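Local coordinates for ABC transporter substrate-binding protein (Bradyrhizobium japonicum, PDB 4I1D), which probably serves as the periplasmic binding component of an ABC importer, possibly for polyamines such as putrescine and spermidine, and holds D-malate in the crystal, at residues 17-22 with 34-39; 283-286 with 290-293; 164-169 with 315-320. All coordinates share one frame; numbering follows the deposited sequence.

Interaction 1: 17-22 with 34-39; sequences AQTVAI and INQDSI
A single polar bridge between T19, on helix 12-30, and Q36, on strand 33-38, makes this a surface contact between two consecutive elements of the chain. The amide nitrogen NE2 of Q36 donates to OG1 of T19 at 2.8 Å. The bond is bent to 146° at the hydrogen, and the hydroxyl oxygen sits 21° out of the amide plane. The same NE2 rests 3.8 Å from the methyl CG2 of T19, whereas the carbonyl OE1 of Q36 comes within 3.5 Å of OG1 at an angle too poor for bonding. In T19, chi1 of -69° sets the hydroxyl beside the backbone N, where it gives its proton to the carbonyl oxygen of Q15 one helical turn earlier, a group that can only accept, and OG1 is left to receive the amide of Q36.

Strand 4-9, helix 12-30 and strand 33-38 form a beta-alpha-beta unit with its two strands parallel and adjacent, an element proper to the alpha/beta lobes of periplasmic binding proteins. Here the returning strand reaches back to the crossover helix. Q15 backs the contact from the same helix: its NE2 donates to OE1 of Q36 and to the backbone oxygen of D37, and its OE1 is hydrogen-bonded to OG of S38. Both ends of the Q36 amide are thus engaged, which probably fixes its rotation. A second subunit packs alongside, its A16 against Q36, while its malate-site residue R208 forms a salt bridge with OD2 of D37.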
ATOM      1  N   ALA A  17     -44.729   0.402  -6.945  1.00 49.41           N
ATOM      2  CA  ALA A  17     -45.724   1.076  -7.776  1.00 49.90           C
ATOM      3  C   ALA A  17     -45.833   0.393  -9.132  1.00 50.28           C
ATOM      4  O   ALA A  17     -46.926   0.269  -9.680  1.00 52.43           O
ATOM      5  CB  ALA A  17     -45.365   2.542  -7.946  1.00 49.05           C
ATOM      6  N   GLN A  18     -44.690  -0.040  -9.666  1.00 42.47           N
ATOM      7  CA  GLN A  18     -44.647  -0.763 -10.929  1.00 45.16           C
ATOM      8  C   GLN A  18     -45.423  -2.053 -10.817  1.00 47.41           C
ATOM      9  O   GLN A  18     -46.069  -2.498 -11.768  1.00 46.78           O
ATOM     10  CB  GLN A  18     -43.207  -1.120 -11.293  1.00 42.23           C
ATOM     11  CG  GLN A  18     -42.328   0.055 -11.668  1.00 41.98           C
ATOM     12  CD  GLN A  18     -40.916  -0.416 -11.915  1.00 48.57           C
ATOM     13  OE1 GLN A  18     -40.700  -1.275 -12.757  1.00 49.10           O
ATOM     14  NE2 GLN A  18     -39.954   0.103 -11.145  1.00 48.09           N
ATOM     15  N   THR A  19     -45.319  -2.669  -9.648  1.00 43.64           N
ATOM     16  CA  THR A  19     -45.944  -3.955  -9.410  1.00 46.31           C
ATOM     17  C   THR A  19     -47.457  -3.809  -9.479  1.00 51.92           C
ATOM     18  O   THR A  19     -48.130  -4.576 -10.169  1.00 56.61           O
ATOM     19  CB  THR A  19     -45.499  -4.535  -8.054  1.00 49.67           C
ATOM     20  OG1 THR A  19     -44.111  -4.887  -8.129  1.00 48.25           O
ATOM     21  CG2 THR A  19     -46.326  -5.774  -7.678  1.00 48.25           C
ATOM     22  N   VAL A  20     -47.989  -2.814  -8.778  1.00 50.26           N
ATOM     23  CA  VAL A  20     -49.427  -2.594  -8.763  1.00 52.67           C
ATOM     24  C   VAL A  20     -49.950  -2.210 -10.146  1.00 58.53           C
ATOM     25  O   VAL A  20     -50.928  -2.775 -10.632  1.00 62.54           O
ATOM     26  CB  VAL A  20     -49.807  -1.492  -7.782  1.00 61.83           C
ATOM     27  CG1 VAL A  20     -51.297  -1.218  -7.865  1.00 69.27           C
ATOM     28  CG2 VAL A  20     -49.420  -1.900  -6.375  1.00 71.90           C
ATOM     29  N   ALA A  21     -49.273  -1.255 -10.777  1.00 56.88           N
ATOM     30  CA  ALA A  21     -49.717  -0.677 -12.038  1.00 54.87           C
ATOM     31  C   ALA A  21     -49.421  -1.546 -13.249  1.00 54.42           C
ATOM     32  O   ALA A  21     -50.207  -1.580 -14.194  1.00 52.66           O
ATOM     33  CB  ALA A  21     -49.068   0.690 -12.238  1.00 53.56           C
ATOM     34  N   ILE A  22     -48.279  -2.225 -13.236  1.00 47.99           N
ATOM     35  CA  ILE A  22     -47.772  -2.848 -14.458  1.00 42.02           C
ATOM     36  C   ILE A  22     -47.486  -4.349 -14.396  1.00 49.90           C
ATOM     37  O   ILE A  22     -47.996  -5.104 -15.224  1.00 53.95           O
ATOM     38  CB  ILE A  22     -46.532  -2.113 -14.978  1.00 48.25           C
ATOM     39  CG1 ILE A  22     -46.919  -0.697 -15.409  1.00 50.31           C
ATOM     40  CG2 ILE A  22     -45.912  -2.882 -16.129  1.00 52.13           C
ATOM     41  CD1 ILE A  22     -45.777   0.112 -15.911  1.00 57.08           C
ATOM     42  N   ILE A  34     -44.081 -13.342 -13.045  1.00 57.08           N
ATOM     43  CA  ILE A  34     -42.980 -12.390 -13.112  1.00 50.88           C
ATOM     44  C   ILE A  34     -42.190 -12.427 -11.814  1.00 52.05           C
ATOM     45  O   ILE A  34     -42.640 -11.923 -10.790  1.00 57.96           O
ATOM     46  CB  ILE A  34     -43.484 -10.959 -13.392  1.00 50.54           C
ATOM     47  CG1 ILE A  34     -44.462 -10.976 -14.572  1.00 52.15           C
ATOM     48  CG2 ILE A  34     -42.298  -9.992 -13.638  1.00 45.96           C
ATOM     49  CD1 ILE A  34     -44.928  -9.608 -15.020  1.00 50.94           C
ATOM     50  N   ASN A  35     -41.021 -13.053 -11.847  1.00 49.92           N
ATOM     51  CA  ASN A  35     -40.125 -13.008 -10.699  1.00 48.92           C
ATOM     52  C   ASN A  35     -39.362 -11.689 -10.702  1.00 50.67           C
ATOM     53  O   ASN A  35     -38.880 -11.232 -11.742  1.00 54.88           O
ATOM     54  CB  ASN A  35     -39.169 -14.191 -10.719  1.00 53.91           C
ATOM     55  CG  ASN A  35     -39.892 -15.506 -10.919  1.00 55.59           C
ATOM     56  OD1 ASN A  35     -39.683 -16.197 -11.919  1.00 57.99           O
ATOM     57  ND2 ASN A  35     -40.762 -15.856  -9.973  1.00 49.77           N
ATOM     58  N   GLN A  36     -39.280 -11.062  -9.538  1.00 50.47           N
ATOM     59  CA  GLN A  36     -38.679  -9.745  -9.431  1.00 42.27           C
ATOM     60  C   GLN A  36     -37.311  -9.800  -8.790  1.00 44.72           C
ATOM     61  O   GLN A  36     -37.040 -10.652  -7.945  1.00 47.37           O
ATOM     62  CB  GLN A  36     -39.573  -8.817  -8.601  1.00 49.29           C
ATOM     63  CG  GLN A  36     -40.891  -8.444  -9.267  1.00 53.14           C
ATOM     64  CD  GLN A  36     -41.591  -7.298  -8.559  1.00 48.12           C
ATOM     65  OE1 GLN A  36     -40.944  -6.355  -8.088  1.00 43.22           O
ATOM     66  NE2 GLN A  36     -42.917  -7.371  -8.475  1.00 44.81           N
ATOM     67  N   ASP A  37     -36.461  -8.855  -9.172  1.00 44.72           N
ATOM     68  CA  ASP A  37     -35.209  -8.629  -8.472  1.00 42.12           C
ATOM     69  C   ASP A  37     -34.987  -7.117  -8.462  1.00 47.59           C
ATOM     70  O   ASP A  37     -35.720  -6.376  -9.131  1.00 45.39           O
ATOM     71  CB  ASP A  37     -34.060  -9.368  -9.167  1.00 42.85           C
ATOM     72  CG  ASP A  37     -32.910  -9.697  -8.218  1.00 52.96           C
ATOM     73  OD1 ASP A  37     -32.919  -9.198  -7.069  1.00 53.34           O
ATOM     74  OD2 ASP A  37     -31.995 -10.454  -8.621  1.00 57.79           O
ATOM     75  N   SER A  38     -33.996  -6.667  -7.697  1.00 42.03           N
ATOM     76  CA  SER A  38     -33.678  -5.247  -7.573  1.00 49.40           C
ATOM     77  C   SER A  38     -32.183  -5.040  -7.446  1.00 55.21           C
ATOM     78  O   SER A  38     -31.475  -5.865  -6.866  1.00 55.30           O
ATOM     79  CB  SER A  38     -34.366  -4.634  -6.343  1.00 46.32           C
ATOM     80  OG  SER A  38     -35.772  -4.767  -6.449  1.00 52.08           O
ATOM     81  N   ILE A  39     -31.708  -3.924  -7.980  1.00 53.49           N
ATOM     82  CA  ILE A  39     -30.316  -3.546  -7.844  1.00 54.03           C
ATOM     83  C   ILE A  39     -30.196  -2.061  -8.185  1.00 59.20           C
ATOM     84  O   ILE A  39     -30.884  -1.570  -9.087  1.00 59.34           O
ATOM     85  CB  ILE A  39     -29.402  -4.421  -8.753  1.00 56.56           C
ATOM     86  CG1 ILE A  39     -27.930  -4.260  -8.358  1.00 63.36           C
ATOM     87  CG2 ILE A  39     -29.611  -4.085 -10.225  1.00 44.83           C
ATOM     88  CD1 ILE A  39     -26.994  -5.227  -9.059  1.00 63.32           C
TER

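Interaction 2: 283-286 with 290-293; sequences ERAA and SEPA
Two torsions carry the side chain of E291 past A285 and A286: chi1 of -170° places CG opposite the backbone nitrogen, and a bend at chi2 (-114°) then turns the carboxylate toward the backbone N atoms of A293 and N294. The result is a helix N-cap, with E291 standing just before helix 292-295 while its aliphatic part leans on helix 282-285 and the residue after it. P292 follows in the first helical position, where a proline's missing N-H costs nothing.

Across the contact the meeting is one of van der Waals type. The carbonyl oxygen of A285 lies 3.2 Å from CB of E291 and 3.4 Å from its CG, a snug fit of a backbone oxygen against two methylene groups, while the methyl CB of A285 stays 4.3 Å from that same CG. Further out, OE1 of E291 hangs 3.9 Å from CA of A286. The methyl group of A285 also touches F275 and I280 of neighbouring loops.

The other carboxylate oxygen, OE2, serves the cap, accepting from the backbone N of N294 and weakly from that of A293. With an alanine here instead of E291, the amides of N294 and A293 would probably lose their side-chain acceptor, and a gap would open where CG packs on the A285 oxygen. N294 adds a second tie, its ND2 hydrogen-bonded to the oxygen of A286. The weak capping bond itself, A293 N to E291 OE2, spans 3.3 Å at 120°.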
ATOM      1  N   GLU A 283     -55.886  17.155 -12.815  1.00 72.18           N
ATOM      2  CA  GLU A 283     -55.217  17.612 -11.598  1.00 76.72           C
ATOM      3  C   GLU A 283     -53.976  16.771 -11.278  1.00 70.93           C
ATOM      4  O   GLU A 283     -52.986  17.285 -10.767  1.00 66.62           O
ATOM      5  CB  GLU A 283     -56.180  17.557 -10.410  1.00 87.57           C
ATOM      6  CG  GLU A 283     -57.652  17.732 -10.774  1.00107.67           C
ATOM      7  CD  GLU A 283     -58.088  19.189 -10.777  1.00126.20           C
ATOM      8  OE1 GLU A 283     -57.255  20.066 -10.446  1.00127.87           O
ATOM      9  OE2 GLU A 283     -59.267  19.458 -11.106  1.00133.21           O
ATOM     10  N   ARG A 284     -54.044  15.477 -11.572  1.00 67.16           N
ATOM     11  CA  ARG A 284     -52.941  14.565 -11.285  1.00 65.96           C
ATOM     12  C   ARG A 284     -51.840  14.663 -12.336  1.00 62.05           C
ATOM     13  O   ARG A 284     -50.651  14.628 -12.009  1.00 60.16           O
ATOM     14  CB  ARG A 284     -53.448  13.119 -11.180  1.00 60.87           C
ATOM     15  CG  ARG A 284     -52.348  12.069 -11.013  1.00 62.97           C
ATOM     16  CD  ARG A 284     -51.516  12.347  -9.771  1.00 67.78           C
ATOM     17  NE  ARG A 284     -50.412  11.405  -9.600  1.00 70.32           N
ATOM     18  CZ  ARG A 284     -49.386  11.601  -8.772  1.00 76.12           C
ATOM     19  NH1 ARG A 284     -49.321  12.715  -8.050  1.00 81.90           N
ATOM     20  NH2 ARG A 284     -48.420  10.693  -8.673  1.00 70.26           N
ATOM     21  N   ALA A 285     -52.240  14.773 -13.598  1.00 61.61           N
ATOM     22  CA  ALA A 285     -51.279  14.894 -14.691  1.00 65.12           C
ATOM     23  C   ALA A 285     -50.407  16.131 -14.502  1.00 66.30           C
ATOM     24  O   ALA A 285     -49.202  16.109 -14.784  1.00 62.55           O
ATOM     25  CB  ALA A 285     -52.005  14.958 -16.026  1.00 67.98           C
ATOM     26  N   ALA A 286     -51.030  17.201 -14.010  1.00 61.61           N
ATOM     27  CA  ALA A 286     -50.357  18.484 -13.819  1.00 72.27           C
ATOM     28  C   ALA A 286     -49.154  18.393 -12.882  1.00 72.94           C
ATOM     29  O   ALA A 286     -48.381  19.351 -12.764  1.00 72.25           O
ATOM     30  CB  ALA A 286     -51.352  19.530 -13.305  1.00 69.83           C
ATOM     31  N   SER A 290     -43.412  14.447 -17.165  1.00 55.47           N
ATOM     32  CA  SER A 290     -43.529  14.477 -18.623  1.00 56.41           C
ATOM     33  C   SER A 290     -44.834  15.069 -19.152  1.00 59.61           C
ATOM     34  O   SER A 290     -45.116  14.993 -20.353  1.00 60.07           O
ATOM     35  CB  SER A 290     -43.335  13.077 -19.198  1.00 51.20           C
ATOM     36  OG  SER A 290     -44.180  12.143 -18.549  1.00 54.16           O
ATOM     37  N   GLU A 291     -45.640  15.643 -18.266  1.00 62.17           N
ATOM     38  CA  GLU A 291     -46.827  16.358 -18.715  1.00 62.29           C
ATOM     39  C   GLU A 291     -46.334  17.530 -19.563  1.00 67.95           C
ATOM     40  O   GLU A 291     -45.401  18.235 -19.167  1.00 66.76           O
ATOM     41  CB  GLU A 291     -47.649  16.845 -17.524  1.00 67.56           C
ATOM     42  CG  GLU A 291     -49.024  17.403 -17.891  1.00 84.27           C
ATOM     43  CD  GLU A 291     -49.146  18.890 -17.611  1.00 99.06           C
ATOM     44  OE1 GLU A 291     -50.283  19.412 -17.633  1.00108.20           O
ATOM     45  OE2 GLU A 291     -48.106  19.539 -17.369  1.00100.46           O
ATOM     46  N   PRO A 292     -46.941  17.729 -20.744  1.00 68.50           N
ATOM     47  CA  PRO A 292     -46.447  18.720 -21.707  1.00 66.16           C
ATOM     48  C   PRO A 292     -46.023  20.062 -21.095  1.00 65.86           C
ATOM     49  O   PRO A 292     -44.933  20.541 -21.419  1.00 62.50           O
ATOM     50  CB  PRO A 292     -47.630  18.886 -22.657  1.00 69.87           C
ATOM     51  CG  PRO A 292     -48.229  17.503 -22.687  1.00 65.99           C
ATOM     52  CD  PRO A 292     -48.092  16.975 -21.278  1.00 67.90           C
ATOM     53  N   ALA A 293     -46.843  20.648 -20.225  1.00 62.02           N
ATOM     54  CA  ALA A 293     -46.519  21.961 -19.664  1.00 63.52           C
ATOM     55  C   ALA A 293     -45.332  21.923 -18.696  1.00 66.51           C
ATOM     56  O   ALA A 293     -44.577  22.893 -18.596  1.00 64.67           O
ATOM     57  CB  ALA A 293     -47.743  22.602 -19.006  1.00 59.79           C
TER

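Interaction 3: 164-169 with 315-320; sequences LDVDRA and EKRWAS. With ACT (acetate ion), chain S; SO4 (sulfate ion), chain G.
The guanidinium of R317 carries the methyl CG1 of V166 over one face, 3.8 Å above the plane and displaced toward its rim, while two carboxylates share its edge: D167 at the NH1-NH2 end and a bound acetate along the NE-NH2 side. D167 is gripped end-on in a salt bridge, with NH2 of R317 2.9 Å and NH1 3.0 Å from the same oxygen, OD1. That oxygen lies nearly in the guanidinium plane, yet the carboxylate is turned 61° against it. NH1 arrives close to the C-O axis of OD1, whereas NH2 approaches on the anti side, tilted well out of the carboxylate plane.

The acetate, probably from the crystallisation liquor, lies closer to coplanar pairing: NH2 of R317 meets OXT at 3.0 Å, almost straight at 171°, and NE donates to O. NH2 is therefore shared between two anions, which would largely offset the positive charge at this edge. A bend at chi3 (65°) turns the guanidinium across the N-terminal end of helix 166-176, and F170 of that helix also packs on R317.

R168 points the other way. Its fully extended chain delivers NH1 to O2 of a sulfate at 3.0 Å, and NE makes a salt bridge with D154. V166 also touches W305 of helix 303-306. D165 is the N-cap of helix 166-176, its OD1 receiving the backbone N of R168 at 3.2 Å; D167 lies in the first turn, and its surface salt bridge to R317 ties this capped helix N-terminus to the final helix 309-321.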
ATOM      1  N   LEU A 164     -22.769  19.307 -24.380  1.00 49.04           N
ATOM      2  CA  LEU A 164     -22.437  20.075 -23.181  1.00 47.51           C
ATOM      3  C   LEU A 164     -21.064  20.726 -23.276  1.00 52.17           C
ATOM      4  O   LEU A 164     -20.104  20.099 -23.707  1.00 55.16           O
ATOM      5  CB  LEU A 164     -22.498  19.204 -21.920  1.00 46.23           C
ATOM      6  CG  LEU A 164     -23.844  18.582 -21.533  1.00 45.41           C
ATOM      7  CD1 LEU A 164     -23.727  17.844 -20.214  1.00 50.04           C
ATOM      8  CD2 LEU A 164     -24.961  19.619 -21.454  1.00 47.12           C
ATOM      9  N   ASP A 165     -20.978  21.993 -22.877  1.00 52.43           N
ATOM     10  CA  ASP A 165     -19.684  22.637 -22.695  1.00 53.89           C
ATOM     11  C   ASP A 165     -19.156  22.207 -21.326  1.00 54.76           C
ATOM     12  O   ASP A 165     -19.481  22.819 -20.298  1.00 56.28           O
ATOM     13  CB  ASP A 165     -19.825  24.155 -22.758  1.00 56.45           C
ATOM     14  CG  ASP A 165     -18.486  24.882 -22.670  1.00 62.49           C
ATOM     15  OD1 ASP A 165     -17.483  24.261 -22.249  1.00 64.53           O
ATOM     16  OD2 ASP A 165     -18.448  26.087 -23.020  1.00 60.04           O
ATOM     17  N   VAL A 166     -18.347  21.149 -21.324  1.00 53.47           N
ATOM     18  CA  VAL A 166     -17.936  20.497 -20.080  1.00 55.12           C
ATOM     19  C   VAL A 166     -16.986  21.335 -19.219  1.00 56.66           C
ATOM     20  O   VAL A 166     -17.179  21.420 -18.002  1.00 62.37           O
ATOM     21  CB  VAL A 166     -17.386  19.069 -20.321  1.00 54.44           C
ATOM     22  CG1 VAL A 166     -17.126  18.371 -18.991  1.00 47.70           C
ATOM     23  CG2 VAL A 166     -18.392  18.261 -21.123  1.00 50.84           C
ATOM     24  N   ASP A 167     -15.983  21.960 -19.834  1.00 51.65           N
ATOM     25  CA  ASP A 167     -15.107  22.880 -19.096  1.00 57.20           C
ATOM     26  C   ASP A 167     -15.935  23.932 -18.364  1.00 57.24           C
ATOM     27  O   ASP A 167     -15.741  24.180 -17.182  1.00 55.05           O
ATOM     28  CB  ASP A 167     -14.118  23.594 -20.027  1.00 54.90           C
ATOM     29  CG  ASP A 167     -13.099  22.651 -20.641  1.00 69.77           C
ATOM     30  OD1 ASP A 167     -13.116  21.445 -20.313  1.00 69.95           O
ATOM     31  OD2 ASP A 167     -12.272  23.122 -21.456  1.00 80.98           O
ATOM     32  N   ARG A 168     -16.854  24.552 -19.093  1.00 56.90           N
ATOM     33  CA  ARG A 168     -17.729  25.575 -18.543  1.00 52.17           C
ATOM     34  C   ARG A 168     -18.559  25.035 -17.368  1.00 47.68           C
ATOM     35  O   ARG A 168     -18.745  25.706 -16.355  1.00 53.63           O
ATOM     36  CB  ARG A 168     -18.639  26.099 -19.649  1.00 56.68           C
ATOM     37  CG  ARG A 168     -19.541  27.233 -19.244  1.00 59.61           C
ATOM     38  CD  ARG A 168     -20.400  27.674 -20.412  1.00 57.15           C
ATOM     39  NE  ARG A 168     -21.251  28.798 -20.044  1.00 58.13           N
ATOM     40  CZ  ARG A 168     -22.099  29.388 -20.876  1.00 61.20           C
ATOM     41  NH1 ARG A 168     -22.206  28.952 -22.125  1.00 64.91           N
ATOM     42  NH2 ARG A 168     -22.836  30.411 -20.462  1.00 56.38           N
ATOM     43  N   ALA A 169     -19.048  23.813 -17.487  1.00 47.60           N
ATOM     44  CA  ALA A 169     -19.831  23.259 -16.390  1.00 45.91           C
ATOM     45  C   ALA A 169     -18.970  23.046 -15.135  1.00 51.73           C
ATOM     46  O   ALA A 169     -19.407  23.357 -14.023  1.00 47.65           O
ATOM     47  CB  ALA A 169     -20.479  21.988 -16.809  1.00 39.85           C
ATOM     48  N   GLU A 315     -17.702  11.917 -17.828  1.00 47.96           N
ATOM     49  CA  GLU A 315     -17.846  11.061 -16.649  1.00 56.72           C
ATOM     50  C   GLU A 315     -16.503  10.795 -15.989  1.00 58.47           C
ATOM     51  O   GLU A 315     -16.390  10.888 -14.769  1.00 54.10           O
ATOM     52  CB  GLU A 315     -18.545   9.735 -16.985  1.00 55.61           C
ATOM     53  CG  GLU A 315     -20.008   9.895 -17.348  1.00 72.84           C
ATOM     54  CD  GLU A 315     -20.732   8.563 -17.521  1.00 93.33           C
ATOM     55  OE1 GLU A 315     -20.953   7.869 -16.504  1.00103.99           O
ATOM     56  OE2 GLU A 315     -21.084   8.211 -18.672  1.00 94.75           O
ATOM     57  N   LYS A 316     -15.489  10.477 -16.796  1.00 58.41           N
ATOM     58  CA  LYS A 316     -14.157  10.197 -16.266  1.00 63.62           C
ATOM     59  C   LYS A 316     -13.557  11.394 -15.530  1.00 61.78           C
ATOM     60  O   LYS A 316     -12.713  11.228 -14.650  1.00 70.93           O
ATOM     61  CB  LYS A 316     -13.200   9.699 -17.365  1.00 70.02           C
ATOM     62  CG  LYS A 316     -13.634   8.374 -17.990  1.00 83.21           C
ATOM     63  CD  LYS A 316     -12.454   7.506 -18.436  1.00 95.18           C
ATOM     64  CE  LYS A 316     -12.946   6.128 -18.914  1.00102.91           C
ATOM     65  NZ  LYS A 316     -11.855   5.122 -19.155  1.00107.29           N
ATOM     66  N   ARG A 317     -13.982  12.600 -15.888  1.00 53.82           N
ATOM     67  CA  ARG A 317     -13.432  13.795 -15.248  1.00 58.79           C
ATOM     68  C   ARG A 317     -14.009  14.020 -13.858  1.00 57.79           C
ATOM     69  O   ARG A 317     -13.393  14.695 -13.043  1.00 52.03           O
ATOM     70  CB  ARG A 317     -13.635  15.050 -16.111  1.00 55.10           C
ATOM     71  CG  ARG A 317     -12.710  15.103 -17.324  1.00 59.12           C
ATOM     72  CD  ARG A 317     -13.133  16.154 -18.320  1.00 61.65           C
ATOM     73  NE  ARG A 317     -13.031  17.494 -17.760  1.00 70.48           N
ATOM     74  CZ  ARG A 317     -13.159  18.608 -18.472  1.00 67.70           C
ATOM     75  NH1 ARG A 317     -13.393  18.535 -19.779  1.00 63.50           N
ATOM     76  NH2 ARG A 317     -13.046  19.792 -17.875  1.00 59.88           N
ATOM     77  N   TRP A 318     -15.187  13.451 -13.595  1.00 48.68           N
ATOM     78  CA  TRP A 318     -15.860  13.677 -12.321  1.00 52.40           C
ATOM     79  C   TRP A 318     -14.982  13.179 -11.200  1.00 56.63           C
ATOM     80  O   TRP A 318     -14.822  13.846 -10.182  1.00 54.88           O
ATOM     81  CB  TRP A 318     -17.208  12.952 -12.250  1.00 52.18           C
ATOM     82  CG  TRP A 318     -18.009  13.386 -11.064  1.00 56.65           C
ATOM     83  CD1 TRP A 318     -18.198  12.699  -9.897  1.00 52.17           C
ATOM     84  CD2 TRP A 318     -18.699  14.629 -10.915  1.00 50.24           C
ATOM     85  NE1 TRP A 318     -18.980  13.434  -9.037  1.00 50.80           N
ATOM     86  CE2 TRP A 318     -19.301  14.623  -9.637  1.00 52.14           C
ATOM     87  CE3 TRP A 318     -18.877  15.746 -11.740  1.00 47.79           C
ATOM     88  CZ2 TRP A 318     -20.065  15.698  -9.162  1.00 48.34           C
ATOM     89  CZ3 TRP A 318     -19.637  16.812 -11.272  1.00 40.30           C
ATOM     90  CH2 TRP A 318     -20.222  16.778  -9.994  1.00 45.62           C
ATOM     91  N   ALA A 319     -14.415  11.997 -11.406  1.00 59.53           N
ATOM     92  CA  ALA A 319     -13.625  11.333 -10.385  1.00 67.44           C
ATOM     93  C   ALA A 319     -12.563  12.268  -9.835  1.00 68.62           C
ATOM     94  O   ALA A 319     -12.401  12.382  -8.624  1.00 70.80           O
ATOM     95  CB  ALA A 319     -12.997  10.053 -10.938  1.00 70.62           C
ATOM     96  N   SER A 320     -11.851  12.952 -10.724  1.00 74.55           N
ATOM     97  CA  SER A 320     -10.777  13.843 -10.295  1.00 72.13           C
ATOM     98  C   SER A 320     -11.310  15.193  -9.820  1.00 62.93           C
ATOM     99  O   SER A 320     -10.662  15.893  -9.035  1.00 61.57           O
ATOM    100  CB  SER A 320      -9.745  14.027 -11.410  1.00 83.60           C
ATOM    101  OG  SER A 320     -10.288  14.760 -12.493  1.00 89.19           O
TER
HETATM  102  C   ACT S 415     -11.884  18.672 -14.389  1.00 94.98           C
HETATM  103  O   ACT S 415     -11.664  17.677 -15.125  1.00 84.00           O
HETATM  104  OXT ACT S 415     -12.318  19.710 -14.953  1.00 93.73           O
HETATM  105  CH3 ACT S 415     -11.635  18.624 -12.907  1.00 95.70           C
HETATM  106  S   SO4 G 403     -24.462  31.796 -23.489  0.98135.89           S
HETATM  107  O1  SO4 G 403     -25.490  31.869 -22.451  0.98130.55           O
HETATM  108  O2  SO4 G 403     -24.215  30.398 -23.836  0.98132.99           O
HETATM  109  O3  SO4 G 403     -24.907  32.513 -24.679  0.98137.35           O
HETATM  110  O4  SO4 G 403     -23.225  32.409 -23.007  0.98137.41           O

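None of the three contacts belongs to a buried core; each is a surface meeting of elements, and no helix or strand is shared among them. Interaction 1 is local to a beta-alpha-beta unit and relies on one neutral hydrogen bond, close to a subunit interface. Interaction 2 joins helices only a short loop apart by carbon-to-oxygen packing, its polar chemistry spent on capping. Interaction 3, with 145 residues between its segments, is the charged one, and the sequence of interaction 2 falls within that span. Interactions 1 and 3 lie on opposite sides of the chain's centre, their centres about 35 Å apart, whereas 1 and 2 approach to about 9 Å between nearest atoms.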